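Local coordinates for ribosomal-protein-S5-alanine N-acetyltransferase (Vibrio fischeri, PDB 3IGR) that probably acetylates the N-terminal alanine of ribosomal protein uS5, transferring the acetyl group from acetyl-CoA, at residues 22-27 and 49-54; 70-75 and 111-116; 87-92 and 128-133; 99-104 and 145-150. All blocks are in the same frame, centred on the assembly; numbering follows the deposited sequence. Where two conformers were deposited one is given.

Interaction 1 (22-27 and 49-54); sequences TIANYF and EGWKQR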
loop_
_atom_site.group_PDB
_atom_site.type_symbol
_atom_site.label_atom_id
_atom_site.label_comp_id
_atom_site.label_asym_id
_atom_site.label_seq_id
_atom_site.Cartn_x
_atom_site.Cartn_y
_atom_site.Cartn_z
ATOM N N THR A 22 -24.576 10.394 -16.687
ATOM C CA THR A 22 -23.636 9.337 -16.342
ATOM C C THR A 22 -23.602 8.992 -14.848
ATOM O O THR A 22 -23.499 7.818 -14.494
ATOM C CB THR A 22 -22.223 9.616 -16.895
ATOM O OG1 THR A 22 -21.356 8.534 -16.545
ATOM C CG2 THR A 22 -21.656 10.904 -16.338
ATOM N N ILE A 23 -23.694 9.992 -13.972
ATOM C CA ILE A 23 -23.811 9.683 -12.541
ATOM C C ILE A 23 -25.132 8.957 -12.221
ATOM O O ILE A 23 -25.152 8.031 -11.407
ATOM C CB ILE A 23 -23.564 10.918 -11.602
ATOM C CG1 ILE A 23 -23.349 10.469 -10.149
ATOM C CG2 ILE A 23 -24.713 11.928 -11.688
ATOM C CD1 ILE A 23 -22.096 9.660 -9.931
ATOM N N ALA A 24 -26.215 9.377 -12.869
ATOM C CA ALA A 24 -27.516 8.723 -12.713
ATOM C C ALA A 24 -27.418 7.252 -13.118
ATOM O O ALA A 24 -27.832 6.374 -12.356
ATOM C CB ALA A 24 -28.588 9.437 -13.560
ATOM N N ASN A 25 -26.868 7.002 -14.315
ATOM C CA ASN A 25 -26.674 5.642 -14.824
ATOM C C ASN A 25 -25.883 4.788 -13.852
ATOM O O ASN A 25 -26.199 3.622 -13.651
ATOM C CB ASN A 25 -25.985 5.647 -16.190
ATOM C CG ASN A 25 -26.859 6.205 -17.283
ATOM O OD1 ASN A 25 -28.071 6.355 -17.114
ATOM N ND2 ASN A 25 -26.254 6.512 -18.421
ATOM N N TYR A 26 -24.858 5.378 -13.248
ATOM C CA TYR A 26 -24.010 4.665 -12.304
ATOM C C TYR A 26 -24.799 4.162 -11.089
ATOM O O TYR A 26 -24.616 3.022 -10.670
ATOM C CB TYR A 26 -22.824 5.532 -11.861
ATOM C CG TYR A 26 -22.106 4.993 -10.645
ATOM C CD1 TYR A 26 -21.174 3.963 -10.760
ATOM C CD2 TYR A 26 -22.362 5.511 -9.369
ATOM C CE1 TYR A 26 -20.541 3.452 -9.651
ATOM C CE2 TYR A 26 -21.716 5.014 -8.254
ATOM C CZ TYR A 26 -20.805 3.988 -8.400
ATOM O OH TYR A 26 -20.161 3.496 -7.289
ATOM N N PHE A 27 -25.649 5.005 -10.509
ATOM C CA PHE A 27 -26.371 4.581 -9.317
ATOM C C PHE A 27 -27.505 3.653 -9.700
ATOM O O PHE A 27 -27.835 2.718 -8.975
ATOM C CB PHE A 27 -26.843 5.779 -8.477
ATOM C CG PHE A 27 -25.729 6.418 -7.680
ATOM C CD1 PHE A 27 -25.108 5.712 -6.652
ATOM C CD2 PHE A 27 -25.284 7.698 -7.976
ATOM C CE1 PHE A 27 -24.062 6.277 -5.919
ATOM C CE2 PHE A 27 -24.234 8.275 -7.248
ATOM C CZ PHE A 27 -23.626 7.561 -6.213
ATOM N N GLU A 49 -32.594 14.015 -14.283
ATOM C CA GLU A 49 -33.223 15.256 -13.803
ATOM C C GLU A 49 -32.985 15.510 -12.317
ATOM O O GLU A 49 -32.777 16.654 -11.912
ATOM C CB GLU A 49 -34.721 15.333 -14.133
ATOM C CG GLU A 49 -35.422 13.997 -14.351
ATOM C CD GLU A 49 -35.216 13.438 -15.754
ATOM O OE1 GLU A 49 -35.653 14.074 -16.738
ATOM O OE2 GLU A 49 -34.621 12.346 -15.870
ATOM N N GLY A 50 -32.994 14.449 -11.515
ATOM C CA GLY A 50 -32.720 14.569 -10.074
ATOM C C GLY A 50 -31.305 15.048 -9.816
ATOM O O GLY A 50 -31.053 15.838 -8.902
ATOM N N TRP A 51 -30.371 14.574 -10.629
ATOM C CA TRP A 51 -28.975 14.978 -10.493
ATOM C C TRP A 51 -28.669 16.392 -10.993
ATOM O O TRP A 51 -27.858 17.083 -10.386
ATOM C CB TRP A 51 -28.047 13.931 -11.103
ATOM C CG TRP A 51 -27.790 12.843 -10.122
ATOM C CD1 TRP A 51 -28.474 11.673 -10.000
ATOM C CD2 TRP A 51 -26.801 12.840 -9.086
ATOM N NE1 TRP A 51 -27.967 10.933 -8.961
ATOM C CE2 TRP A 51 -26.931 11.622 -8.389
ATOM C CE3 TRP A 51 -25.806 13.743 -8.691
ATOM C CZ2 TRP A 51 -26.109 11.280 -7.308
ATOM C CZ3 TRP A 51 -24.973 13.396 -7.602
ATOM C CH2 TRP A 51 -25.136 12.176 -6.933
ATOM N N LYS A 52 -29.345 16.831 -12.061
ATOM C CA LYS A 52 -29.230 18.214 -12.533
ATOM C C LYS A 52 -29.312 19.164 -11.338
ATOM O O LYS A 52 -28.428 19.999 -11.135
ATOM C CB LYS A 52 -30.334 18.551 -13.549
ATOM N N GLN A 53 -30.368 19.003 -10.541
ATOM C CA GLN A 53 -30.612 19.827 -9.356
ATOM C C GLN A 53 -29.526 19.635 -8.308
ATOM O O GLN A 53 -28.940 20.602 -7.823
ATOM C CB GLN A 53 -31.979 19.494 -8.745
ATOM C CG GLN A 53 -33.172 19.820 -9.636
ATOM C CD GLN A 53 -33.315 21.312 -9.945
ATOM O OE1 GLN A 53 -33.797 21.687 -11.016
ATOM N NE2 GLN A 53 -32.900 22.166 -9.006
ATOM N N ARG A 54 -29.279 18.372 -7.972
ATOM C CA ARG A 54 -28.254 17.968 -7.024
ATOM C C ARG A 54 -26.901 18.577 -7.410
ATOM O O ARG A 54 -26.174 19.076 -6.559
ATOM C CB ARG A 54 -28.188 16.444 -7.012
ATOM C CG ARG A 54 -27.669 15.828 -5.757
ATOM C CD ARG A 54 -28.181 14.400 -5.644
ATOM N NE ARG A 54 -27.704 13.777 -4.419
ATOM C CZ ARG A 54 -28.406 13.674 -3.294
ATOM N NH1 ARG A 54 -29.650 14.135 -3.224
ATOM N NH2 ARG A 54 -27.861 13.094 -2.237
#
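Trp51 presents one face of its indole to Ile23 and the rim of its six-membered ring to Phe27. The evidence for the first is a CH-pi contact: Ile23 CG2 lies 3.7 Å from the centroid of the five-membered ring of Trp51, 25° off the ring normal. With CG1 of Ile23 opposite the backbone N, CG2 is left over the indole while CG1 still touches Trp51 CZ2 at 4.0 Å. Phe27 brings its CE2 3.5 Å from Trp51 CZ2; the planes are within 4° of parallel, but the centroids are 5.8 Å apart and the rings meet rim to rim, so this is not a stack. Ala24 adds a lighter contact, its CB 4.2 Å from Trp51 CD1.

In the next shell, the aliphatic CD of Arg54 lies over the indole face opposite Ile23, so the ring is sandwiched, and Trp51 NE1 is anchored by a hydrogen bond to Phe45 O. Tyr26 CD2 lies over the centre of the Phe27 ring. The axes of segments 22-27 and 49-54 approach to 9.4 Å, their directions 121° apart. Helix 20-29 touches helix 48-63 through Trp51 and, through Ile23 and Phe27, strands 68-74 and 79-90 of the sheet.

Interaction 2 (70-75 and 111-116); sequences FVVVDK and GIMRRA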
loop_
_atom_site.group_PDB
_atom_site.type_symbol
_atom_site.label_atom_id
_atom_site.label_comp_id
_atom_site.label_asym_id
_atom_site.label_seq_id
_atom_site.Cartn_x
_atom_site.Cartn_y
_atom_site.Cartn_z
ATOM N N PHE A 70 -16.233 13.719 -5.675
ATOM C CA PHE A 70 -15.426 13.200 -6.778
ATOM C C PHE A 70 -16.080 12.008 -7.458
ATOM O O PHE A 70 -16.734 11.188 -6.802
ATOM C CB PHE A 70 -14.072 12.724 -6.282
ATOM C CG PHE A 70 -13.152 13.819 -5.829
ATOM C CD1 PHE A 70 -12.223 14.372 -6.718
ATOM C CD2 PHE A 70 -13.178 14.252 -4.502
ATOM C CE1 PHE A 70 -11.341 15.364 -6.300
ATOM C CE2 PHE A 70 -12.314 15.260 -4.068
ATOM C CZ PHE A 70 -11.383 15.811 -4.966
ATOM N N VAL A 71 -15.867 11.895 -8.762
ATOM C CA VAL A 71 -16.221 10.669 -9.499
ATOM C C VAL A 71 -14.961 9.966 -10.041
ATOM O O VAL A 71 -13.931 10.610 -10.293
ATOM C CB VAL A 71 -17.226 10.922 -10.650
ATOM C CG1 VAL A 71 -18.611 11.292 -10.084
ATOM C CG2 VAL A 71 -16.727 11.987 -11.639
ATOM N N VAL A 72 -15.045 8.647 -10.171
ATOM C CA VAL A 72 -13.991 7.869 -10.790
ATOM C C VAL A 72 -14.496 7.481 -12.190
ATOM O O VAL A 72 -15.571 6.888 -12.328
ATOM C CB VAL A 72 -13.661 6.595 -10.001
ATOM C CG1 VAL A 72 -12.514 5.847 -10.699
ATOM C CG2 VAL A 72 -13.313 6.911 -8.546
ATOM N N VAL A 73 -13.731 7.839 -13.213
ATOM C CA VAL A 73 -14.145 7.606 -14.590
ATOM C C VAL A 73 -13.261 6.555 -15.230
ATOM O O VAL A 73 -12.035 6.638 -15.140
ATOM C CB VAL A 73 -14.080 8.902 -15.433
ATOM C CG1 VAL A 73 -14.378 8.608 -16.940
ATOM C CG2 VAL A 73 -15.045 9.931 -14.880
ATOM N N ASP A 74 -13.887 5.562 -15.864
ATOM C CA ASP A 74 -13.175 4.681 -16.777
ATOM C C ASP A 74 -13.090 5.418 -18.115
ATOM O O ASP A 74 -14.089 5.596 -18.810
ATOM C CB ASP A 74 -13.915 3.351 -16.936
ATOM C CG ASP A 74 -13.111 2.307 -17.708
ATOM O OD1 ASP A 74 -12.205 2.655 -18.491
ATOM O OD2 ASP A 74 -13.398 1.112 -17.526
ATOM N N LYS A 75 -11.894 5.875 -18.453
ATOM C CA LYS A 75 -11.682 6.630 -19.685
ATOM C C LYS A 75 -11.888 5.770 -20.932
ATOM O O LYS A 75 -12.306 6.274 -21.965
ATOM C CB LYS A 75 -10.292 7.267 -19.690
ATOM C CG LYS A 75 -10.158 8.444 -18.722
ATOM C CD LYS A 75 -8.722 8.589 -18.201
ATOM C CE LYS A 75 -7.739 9.066 -19.251
ATOM N NZ LYS A 75 -6.385 9.276 -18.651
ATOM N N GLY A 111 -8.155 -2.674 -6.571
ATOM C CA GLY A 111 -7.588 -1.585 -5.779
ATOM C C GLY A 111 -7.997 -0.192 -6.245
ATOM O O GLY A 111 -7.361 0.805 -5.883
ATOM N N ILE A 112 -9.052 -0.105 -7.049
ATOM C CA ILE A 112 -9.429 1.190 -7.618
ATOM C C ILE A 112 -9.909 2.115 -6.493
ATOM O O ILE A 112 -9.599 3.302 -6.493
ATOM C CB ILE A 112 -10.492 1.054 -8.737
ATOM C CG1 ILE A 112 -9.901 0.308 -9.951
ATOM C CG2 ILE A 112 -11.037 2.415 -9.164
ATOM C CD1 ILE A 112 -10.938 -0.310 -10.832
HETATM N N MSE A 113 -10.650 1.561 -5.535
HETATM C CA MSE A 113 -11.223 2.362 -4.473
HETATM C C MSE A 113 -10.118 2.925 -3.575
HETATM O O MSE A 113 -10.133 4.104 -3.223
HETATM C CB MSE A 113 -12.218 1.537 -3.661
HETATM C CG MSE A 113 -13.108 2.377 -2.763
HETATM SE SE MSE A 113 -14.636 3.149 -3.723
HETATM C CE MSE A 113 -13.796 4.610 -4.743
ATOM N N ARG A 114 -9.186 2.063 -3.186
ATOM C CA ARG A 114 -8.042 2.462 -2.379
ATOM C C ARG A 114 -7.266 3.626 -3.015
ATOM O O ARG A 114 -7.010 4.639 -2.345
ATOM C CB ARG A 114 -7.114 1.267 -2.152
ATOM C CG ARG A 114 -5.949 1.565 -1.219
ATOM C CD ARG A 114 -4.871 0.500 -1.328
ATOM N NE ARG A 114 -4.244 0.483 -2.651
ATOM C CZ ARG A 114 -4.257 -0.555 -3.480
ATOM N NH1 ARG A 114 -4.845 -1.683 -3.132
ATOM N NH2 ARG A 114 -3.659 -0.469 -4.647
ATOM N N ARG A 115 -6.922 3.498 -4.296
ATOM C CA ARG A 115 -6.212 4.571 -5.012
ATOM C C ARG A 115 -7.013 5.855 -5.112
ATOM O O ARG A 115 -6.466 6.942 -4.902
ATOM C CB ARG A 115 -5.769 4.143 -6.426
ATOM C CG ARG A 115 -4.838 2.939 -6.500
ATOM C CD ARG A 115 -4.295 2.746 -7.954
ATOM N NE ARG A 115 -3.270 3.746 -8.303
ATOM C CZ ARG A 115 -2.409 3.639 -9.323
ATOM N NH1 ARG A 115 -2.443 2.594 -10.134
ATOM N NH2 ARG A 115 -1.507 4.585 -9.542
ATOM N N ALA A 116 -8.304 5.737 -5.448
ATOM C CA ALA A 116 -9.187 6.909 -5.567
ATOM C C ALA A 116 -9.299 7.687 -4.256
ATOM O O ALA A 116 -9.207 8.923 -4.240
ATOM C CB ALA A 116 -10.589 6.486 -6.083
#
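Val72 divides its two methyls between Ile112 and Ala116, residues one turn apart on the helix that follows the fourth main strand of the GNAT fold. The segment axes, strand against helix, pass 10.3 Å apart at 132°, and the gap is filled by apolar side chains alone, with no hydrogen bond across it. The Val72 side chain is set with CG1 anti to the backbone N (chi1 -179°), placing CG1 4.0 Å from Ile112 CG2, while CG2 goes to the other side, 3.7 Å from Ala116 CB. The branched ends of Val72 and Ile112 meet at a slant, methyl against methyl. Met113, present as selenomethionine, starts out in the opposite direction, its CB directed away from the strand; the chain then bends back, bringing CE to 4.5 Å from Val72 CG2, a peripheral contact.

All four residues are buried between sheet and helix. Ile112 also touches Tyr10 and Leu103, and Met113 touches Val84, so this end of the helix spans several strands. Arg114 faces elsewhere and hydrogen-bonds Asn76 of the second subunit. Gly111 holds the N-cap position, consistent with the GNAT pyrophosphate-binding loop leading into this helix. The first turn is closed by Arg115 N to Gly111 O at 3.2 Å and Ala116 N to Ile112 O at 2.9 Å.

Interaction 3 (87-92 and 128-133); sequences SNITRF and QNLHRI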
loop_
_atom_site.group_PDB
_atom_site.type_symbol
_atom_site.label_atom_id
_atom_site.label_comp_id
_atom_site.label_asym_id
_atom_site.label_seq_id
_atom_site.Cartn_x
_atom_site.Cartn_y
_atom_site.Cartn_z
ATOM N N SER A 87 -17.958 15.356 2.633
ATOM C CA SER A 87 -19.116 16.123 3.053
ATOM C C SER A 87 -19.019 16.445 4.533
ATOM O O SER A 87 -18.124 15.949 5.229
ATOM C CB SER A 87 -20.381 15.304 2.821
ATOM O OG SER A 87 -20.341 14.136 3.627
ATOM N N ASN A 88 -19.940 17.271 5.014
ATOM C CA ASN A 88 -19.990 17.572 6.429
ATOM C C ASN A 88 -18.670 18.246 6.799
ATOM O O ASN A 88 -18.059 17.928 7.814
ATOM C CB ASN A 88 -20.099 16.246 7.176
ATOM C CG ASN A 88 -21.191 16.223 8.160
ATOM O OD1 ASN A 88 -22.258 15.642 7.896
ATOM N ND2 ASN A 88 -20.963 16.835 9.316
ATOM N N ILE A 89 -18.201 19.142 5.940
ATOM C CA ILE A 89 -16.933 19.791 6.177
ATOM C C ILE A 89 -17.095 20.967 7.147
ATOM O O ILE A 89 -17.974 21.807 6.963
ATOM C CB ILE A 89 -16.300 20.234 4.855
ATOM C CG1 ILE A 89 -15.880 18.992 4.045
ATOM C CG2 ILE A 89 -15.120 21.174 5.101
ATOM C CD1 ILE A 89 -15.318 19.324 2.666
ATOM N N THR A 90 -16.251 20.994 8.184
ATOM C CA THR A 90 -16.212 22.102 9.129
ATOM C C THR A 90 -14.795 22.655 9.164
ATOM O O THR A 90 -13.828 21.896 9.144
ATOM C CB THR A 90 -16.630 21.636 10.543
ATOM O OG1 THR A 90 -17.911 21.007 10.467
ATOM C CG2 THR A 90 -16.718 22.801 11.524
ATOM N N ARG A 91 -14.679 23.977 9.211
ATOM C CA ARG A 91 -13.393 24.623 9.328
ATOM C C ARG A 91 -13.177 24.848 10.815
ATOM O O ARG A 91 -13.498 23.951 11.594
ATOM C CB ARG A 91 -13.361 25.903 8.475
ATOM C CG ARG A 91 -13.665 25.619 7.003
ATOM C CD ARG A 91 -12.640 24.610 6.447
ATOM N NE ARG A 91 -12.889 24.288 5.042
ATOM C CZ ARG A 91 -11.991 23.767 4.203
ATOM N NH1 ARG A 91 -10.741 23.501 4.604
ATOM N NH2 ARG A 91 -12.346 23.535 2.944
ATOM N N PHE A 92 -12.621 25.990 11.232
ATOM C CA PHE A 92 -12.426 26.222 12.666
ATOM C C PHE A 92 -13.735 25.879 13.395
ATOM O O PHE A 92 -14.797 26.299 12.948
ATOM C CB PHE A 92 -12.006 27.673 12.951
ATOM C CG PHE A 92 -11.918 27.994 14.425
ATOM C CD1 PHE A 92 -10.768 27.696 15.153
ATOM C CD2 PHE A 92 -13.006 28.570 15.094
ATOM C CE1 PHE A 92 -10.692 27.980 16.547
ATOM C CE2 PHE A 92 -12.938 28.869 16.473
ATOM C CZ PHE A 92 -11.783 28.557 17.205
ATOM N N GLN A 128 -6.555 21.321 0.731
ATOM C CA GLN A 128 -7.652 21.892 1.525
ATOM C C GLN A 128 -7.339 22.053 3.009
ATOM O O GLN A 128 -8.179 22.536 3.752
ATOM C CB GLN A 128 -8.961 21.121 1.334
ATOM C CG GLN A 128 -9.586 21.256 -0.060
ATOM C CD GLN A 128 -10.155 22.635 -0.341
ATOM O OE1 GLN A 128 -10.646 23.310 0.549
ATOM N NE2 GLN A 128 -10.098 23.053 -1.594
ATOM N N ASN A 129 -6.135 21.675 3.434
ATOM C CA ASN A 129 -5.722 21.847 4.834
ATOM C C ASN A 129 -6.761 21.319 5.843
ATOM O O ASN A 129 -7.068 21.968 6.839
ATOM C CB ASN A 129 -5.357 23.324 5.114
ATOM C CG ASN A 129 -4.557 23.494 6.408
ATOM O OD1 ASN A 129 -3.635 22.708 6.692
ATOM N ND2 ASN A 129 -4.906 24.519 7.203
ATOM N N LEU A 130 -7.331 20.145 5.572
ATOM C CA LEU A 130 -8.150 19.506 6.595
ATOM C C LEU A 130 -7.226 18.908 7.633
ATOM O O LEU A 130 -6.118 18.481 7.310
ATOM C CB LEU A 130 -9.073 18.435 6.009
ATOM C CG LEU A 130 -10.322 18.929 5.276
ATOM C CD1 LEU A 130 -11.217 17.721 4.992
ATOM C CD2 LEU A 130 -11.081 19.937 6.115
ATOM N N HIS A 131 -7.675 18.896 8.882
ATOM C CA HIS A 131 -6.933 18.262 9.970
ATOM C C HIS A 131 -7.305 16.782 10.132
ATOM O O HIS A 131 -6.467 15.978 10.537
ATOM C CB HIS A 131 -7.208 18.996 11.288
ATOM C CG HIS A 131 -6.594 18.352 12.494
ATOM N ND1 HIS A 131 -5.233 18.231 12.661
ATOM C CD2 HIS A 131 -7.156 17.801 13.594
ATOM C CE1 HIS A 131 -4.981 17.634 13.812
ATOM N NE2 HIS A 131 -6.133 17.361 14.396
ATOM N N ARG A 132 -8.555 16.448 9.807
ATOM C CA ARG A 132 -9.160 15.147 10.163
ATOM C C ARG A 132 -10.148 14.720 9.086
ATOM O O ARG A 132 -10.962 15.542 8.641
ATOM C CB ARG A 132 -9.891 15.267 11.514
ATOM C CG ARG A 132 -10.815 14.093 11.908
ATOM C CD ARG A 132 -11.751 14.505 13.067
ATOM N NE ARG A 132 -12.701 13.456 13.439
ATOM C CZ ARG A 132 -12.404 12.418 14.222
ATOM N NH1 ARG A 132 -11.176 12.280 14.717
ATOM N NH2 ARG A 132 -13.331 11.508 14.506
ATOM N N ILE A 133 -10.084 13.457 8.669
ATOM C CA ILE A 133 -11.084 12.879 7.765
ATOM C C ILE A 133 -11.662 11.690 8.517
ATOM O O ILE A 133 -10.891 10.828 9.010
ATOM C CB ILE A 133 -10.507 12.386 6.383
ATOM C CG1 ILE A 133 -9.803 13.497 5.593
ATOM C CG2 ILE A 133 -11.591 11.784 5.507
ATOM C CD1 ILE A 133 -10.713 14.525 5.015
HETATM O O HOH W 1 -9.340 23.490 6.991
#
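Arg91 grips Gln128 end-on with two nitrogens, one to the main chain and one to the side chain, and this is the tight part of the contact. NH1 of Arg91 bonds to Gln128 O at 2.9 Å, lying in the carbonyl plane with the oxygen almost exactly in the guanidinium plane. The second bond, from Arg91 NH2 to Gln128 OE1, is equally long at 2.9 Å but tilted out of both planes, by about 20° from the carbonyl plane; the guanidinium and amide planes stand 54° apart. Both chains bend at their second torsion (chi2 -58° in Arg91), which folds the two polar ends together. Leu130 CD2 lies over one guanidinium face, 3.9 Å from Arg91 NH1.

The remainder is looser. Ile89 CG2 only brushes Leu130 CD2 at 4.3 Å, and a water links Arg91 NH1 to Asn129 O. Beyond the two segments, Asn65 ties the group down further, its O accepting from Arg91 NH2 and its OD1 from Gln128 NE2.

NH1 and NH2 of Arg91 thus each have two neutral oxygen acceptors. Carbonyl dipoles just past the C-terminal end of helix 112-126 probably help to stabilise the positive charge, fastening the end of strand 79-90 to the turn entering strand 132-137.

Interaction 4 (99-104 and 145-150); sequences VGYSLD and AKVLAA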
loop_
_atom_site.group_PDB
_atom_site.type_symbol
_atom_site.label_atom_id
_atom_site.label_comp_id
_atom_site.label_asym_id
_atom_site.label_seq_id
_atom_site.Cartn_x
_atom_site.Cartn_y
_atom_site.Cartn_z
ATOM N N VAL A 99 -15.748 11.258 4.708
ATOM C CA VAL A 99 -15.578 10.629 3.409
ATOM C C VAL A 99 -16.532 9.439 3.292
ATOM O O VAL A 99 -16.648 8.608 4.218
ATOM C CB VAL A 99 -14.096 10.202 3.126
ATOM C CG1 VAL A 99 -13.576 9.165 4.135
ATOM C CG2 VAL A 99 -13.948 9.698 1.659
ATOM N N GLY A 100 -17.216 9.373 2.158
ATOM C CA GLY A 100 -18.036 8.200 1.791
ATOM C C GLY A 100 -17.688 7.840 0.354
ATOM O O GLY A 100 -17.426 8.729 -0.457
ATOM N N TYR A 101 -17.676 6.558 0.024
ATOM C CA TYR A 101 -17.246 6.142 -1.326
ATOM C C TYR A 101 -18.015 4.919 -1.790
ATOM O O TYR A 101 -18.574 4.177 -0.982
ATOM C CB TYR A 101 -15.732 5.843 -1.388
ATOM C CG TYR A 101 -15.248 5.039 -0.207
ATOM C CD1 TYR A 101 -14.675 5.677 0.882
ATOM C CD2 TYR A 101 -15.397 3.643 -0.164
ATOM C CE1 TYR A 101 -14.260 4.974 1.984
ATOM C CE2 TYR A 101 -14.978 2.922 0.926
ATOM C CZ TYR A 101 -14.408 3.597 2.001
ATOM O OH TYR A 101 -13.987 2.927 3.112
ATOM N N SER A 102 -18.013 4.706 -3.101
ATOM C CA SER A 102 -18.612 3.521 -3.677
ATOM C C SER A 102 -17.876 3.180 -4.962
ATOM O O SER A 102 -17.193 4.032 -5.556
ATOM C CB SER A 102 -20.116 3.741 -3.955
ATOM O OG SER A 102 -20.309 4.718 -4.967
ATOM N N LEU A 103 -18.012 1.923 -5.365
ATOM C CA LEU A 103 -17.414 1.406 -6.586
ATOM C C LEU A 103 -18.396 0.489 -7.282
ATOM O O LEU A 103 -19.130 -0.272 -6.630
ATOM C CB LEU A 103 -16.129 0.643 -6.267
ATOM C CG LEU A 103 -15.211 0.240 -7.436
ATOM C CD1 LEU A 103 -14.632 1.457 -8.116
ATOM C CD2 LEU A 103 -14.099 -0.644 -6.920
ATOM N N ASP A 104 -18.417 0.585 -8.608
ATOM C CA ASP A 104 -19.183 -0.313 -9.458
ATOM C C ASP A 104 -18.833 -1.766 -9.142
ATOM O O ASP A 104 -17.669 -2.075 -8.947
ATOM C CB ASP A 104 -18.889 0.010 -10.920
ATOM C CG ASP A 104 -19.799 -0.735 -11.869
ATOM O OD1 ASP A 104 -20.828 -0.154 -12.271
ATOM O OD2 ASP A 104 -19.503 -1.905 -12.182
ATOM N N ALA A 145 -13.495 -2.102 5.084
ATOM C CA ALA A 145 -12.535 -2.134 6.195
ATOM C C ALA A 145 -11.102 -2.171 5.656
ATOM O O ALA A 145 -10.237 -1.454 6.150
ATOM C CB ALA A 145 -12.776 -3.348 7.093
ATOM N N LYS A 146 -10.870 -2.999 4.638
ATOM C CA LYS A 146 -9.524 -3.172 4.079
ATOM C C LYS A 146 -9.003 -1.931 3.375
ATOM O O LYS A 146 -7.823 -1.604 3.489
ATOM C CB LYS A 146 -9.441 -4.410 3.187
ATOM C CG LYS A 146 -8.954 -5.671 3.937
ATOM C CD LYS A 146 -9.576 -5.796 5.360
ATOM C CE LYS A 146 -8.767 -5.032 6.435
ATOM N NZ LYS A 146 -9.512 -4.853 7.713
ATOM N N VAL A 147 -9.888 -1.225 2.680
ATOM C CA VAL A 147 -9.542 0.049 2.088
ATOM C C VAL A 147 -9.023 0.990 3.180
ATOM O O VAL A 147 -7.899 1.483 3.091
ATOM C CB VAL A 147 -10.748 0.691 1.356
ATOM C CG1 VAL A 147 -10.501 2.182 1.113
ATOM C CG2 VAL A 147 -11.020 -0.038 0.042
ATOM N N LEU A 148 -9.842 1.215 4.205
ATOM C CA LEU A 148 -9.503 2.138 5.290
ATOM C C LEU A 148 -8.213 1.742 6.002
ATOM O O LEU A 148 -7.364 2.595 6.268
ATOM C CB LEU A 148 -10.667 2.278 6.280
ATOM C CG LEU A 148 -11.935 2.923 5.699
ATOM C CD1 LEU A 148 -13.089 2.866 6.684
ATOM C CD2 LEU A 148 -11.686 4.354 5.282
ATOM N N ALA A 149 -8.056 0.452 6.290
ATOM C CA ALA A 149 -6.832 -0.033 6.921
ATOM C C ALA A 149 -5.620 0.265 6.042
ATOM O O ALA A 149 -4.568 0.701 6.536
ATOM C CB ALA A 149 -6.927 -1.544 7.207
ATOM N N ALA A 150 -5.765 0.048 4.736
ATOM C CA ALA A 150 -4.641 0.215 3.814
ATOM C C ALA A 150 -4.199 1.683 3.722
ATOM O O ALA A 150 -3.037 1.975 3.389
ATOM C CB ALA A 150 -4.983 -0.330 2.432
#
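Strand 99-103 and helix 145-150 stand well apart, with even their nearest CA atoms, those of Tyr101 and Val147, separated by 10.4 Å, so that one long side chain has to bridge the distance. Tyr101 does so: its CB points at the helix and CG sits between the backbone N and carbonyl carbon (chi1 44°), with the length of the phenol carrying OH across. There Leu148 receives it with its whole branch point. Tyr101 OH is 3.3 Å from Leu148 CG, 3.5 Å from Leu148 CD2 and 3.7 Å from Leu148 CD1, which sets the oxygen against the fork of the leucine. CD2 lies at the edge of the Tyr101 ring, near its plane, and the two side chains are inclined to each other. Val147 contributes one methyl, with CG1 4.1 Å from Tyr101 OH.

The hydroxyl is not left to apolar neighbours: it hydrogen-bonds Ser144 OG, one turn before Leu148 on the same helix, which fixes the far end of the phenol. Met113 and Val117 of helix 112-126 pack against Tyr101 too, while Leu148 also rests on Ala135 and Tyr137 of strand 132-137. Strands 96-103 and 132-137 are parallel neighbours joined through helix 112-126, a beta-alpha-beta crossover, and helix 142-150 follows on, the strand-helix-strand-helix succession characteristic of the acetyl-CoA-binding half of GNAT acetyltransferases.

In the fold
Interaction 1 closes first along the chain, while interactions 2, 3 and 4 alternate their segments, interlocking one GNAT domain. Interactions 2 and 4 are nearest, with centres 11 Å apart, and meet where Met113 SE lies 3.7 Å from Tyr101 CD2; interactions 1 and 3, with centres about 26 Å apart, do not touch. Interactions 2, 3 and 4 share the mixed sheet, in which strands 68-74, 79-90, 96-103 and 132-137 are successive neighbours; interaction 1 reaches it through Ile23, which touches Val71. Interactions 1 and 4 lie on opposite sides of the chain's centre, yet Tyr26 OH and Ser102 OG, 2.6 Å apart, probably hydrogen-bond. The sheet's strands thereby tie the helices together.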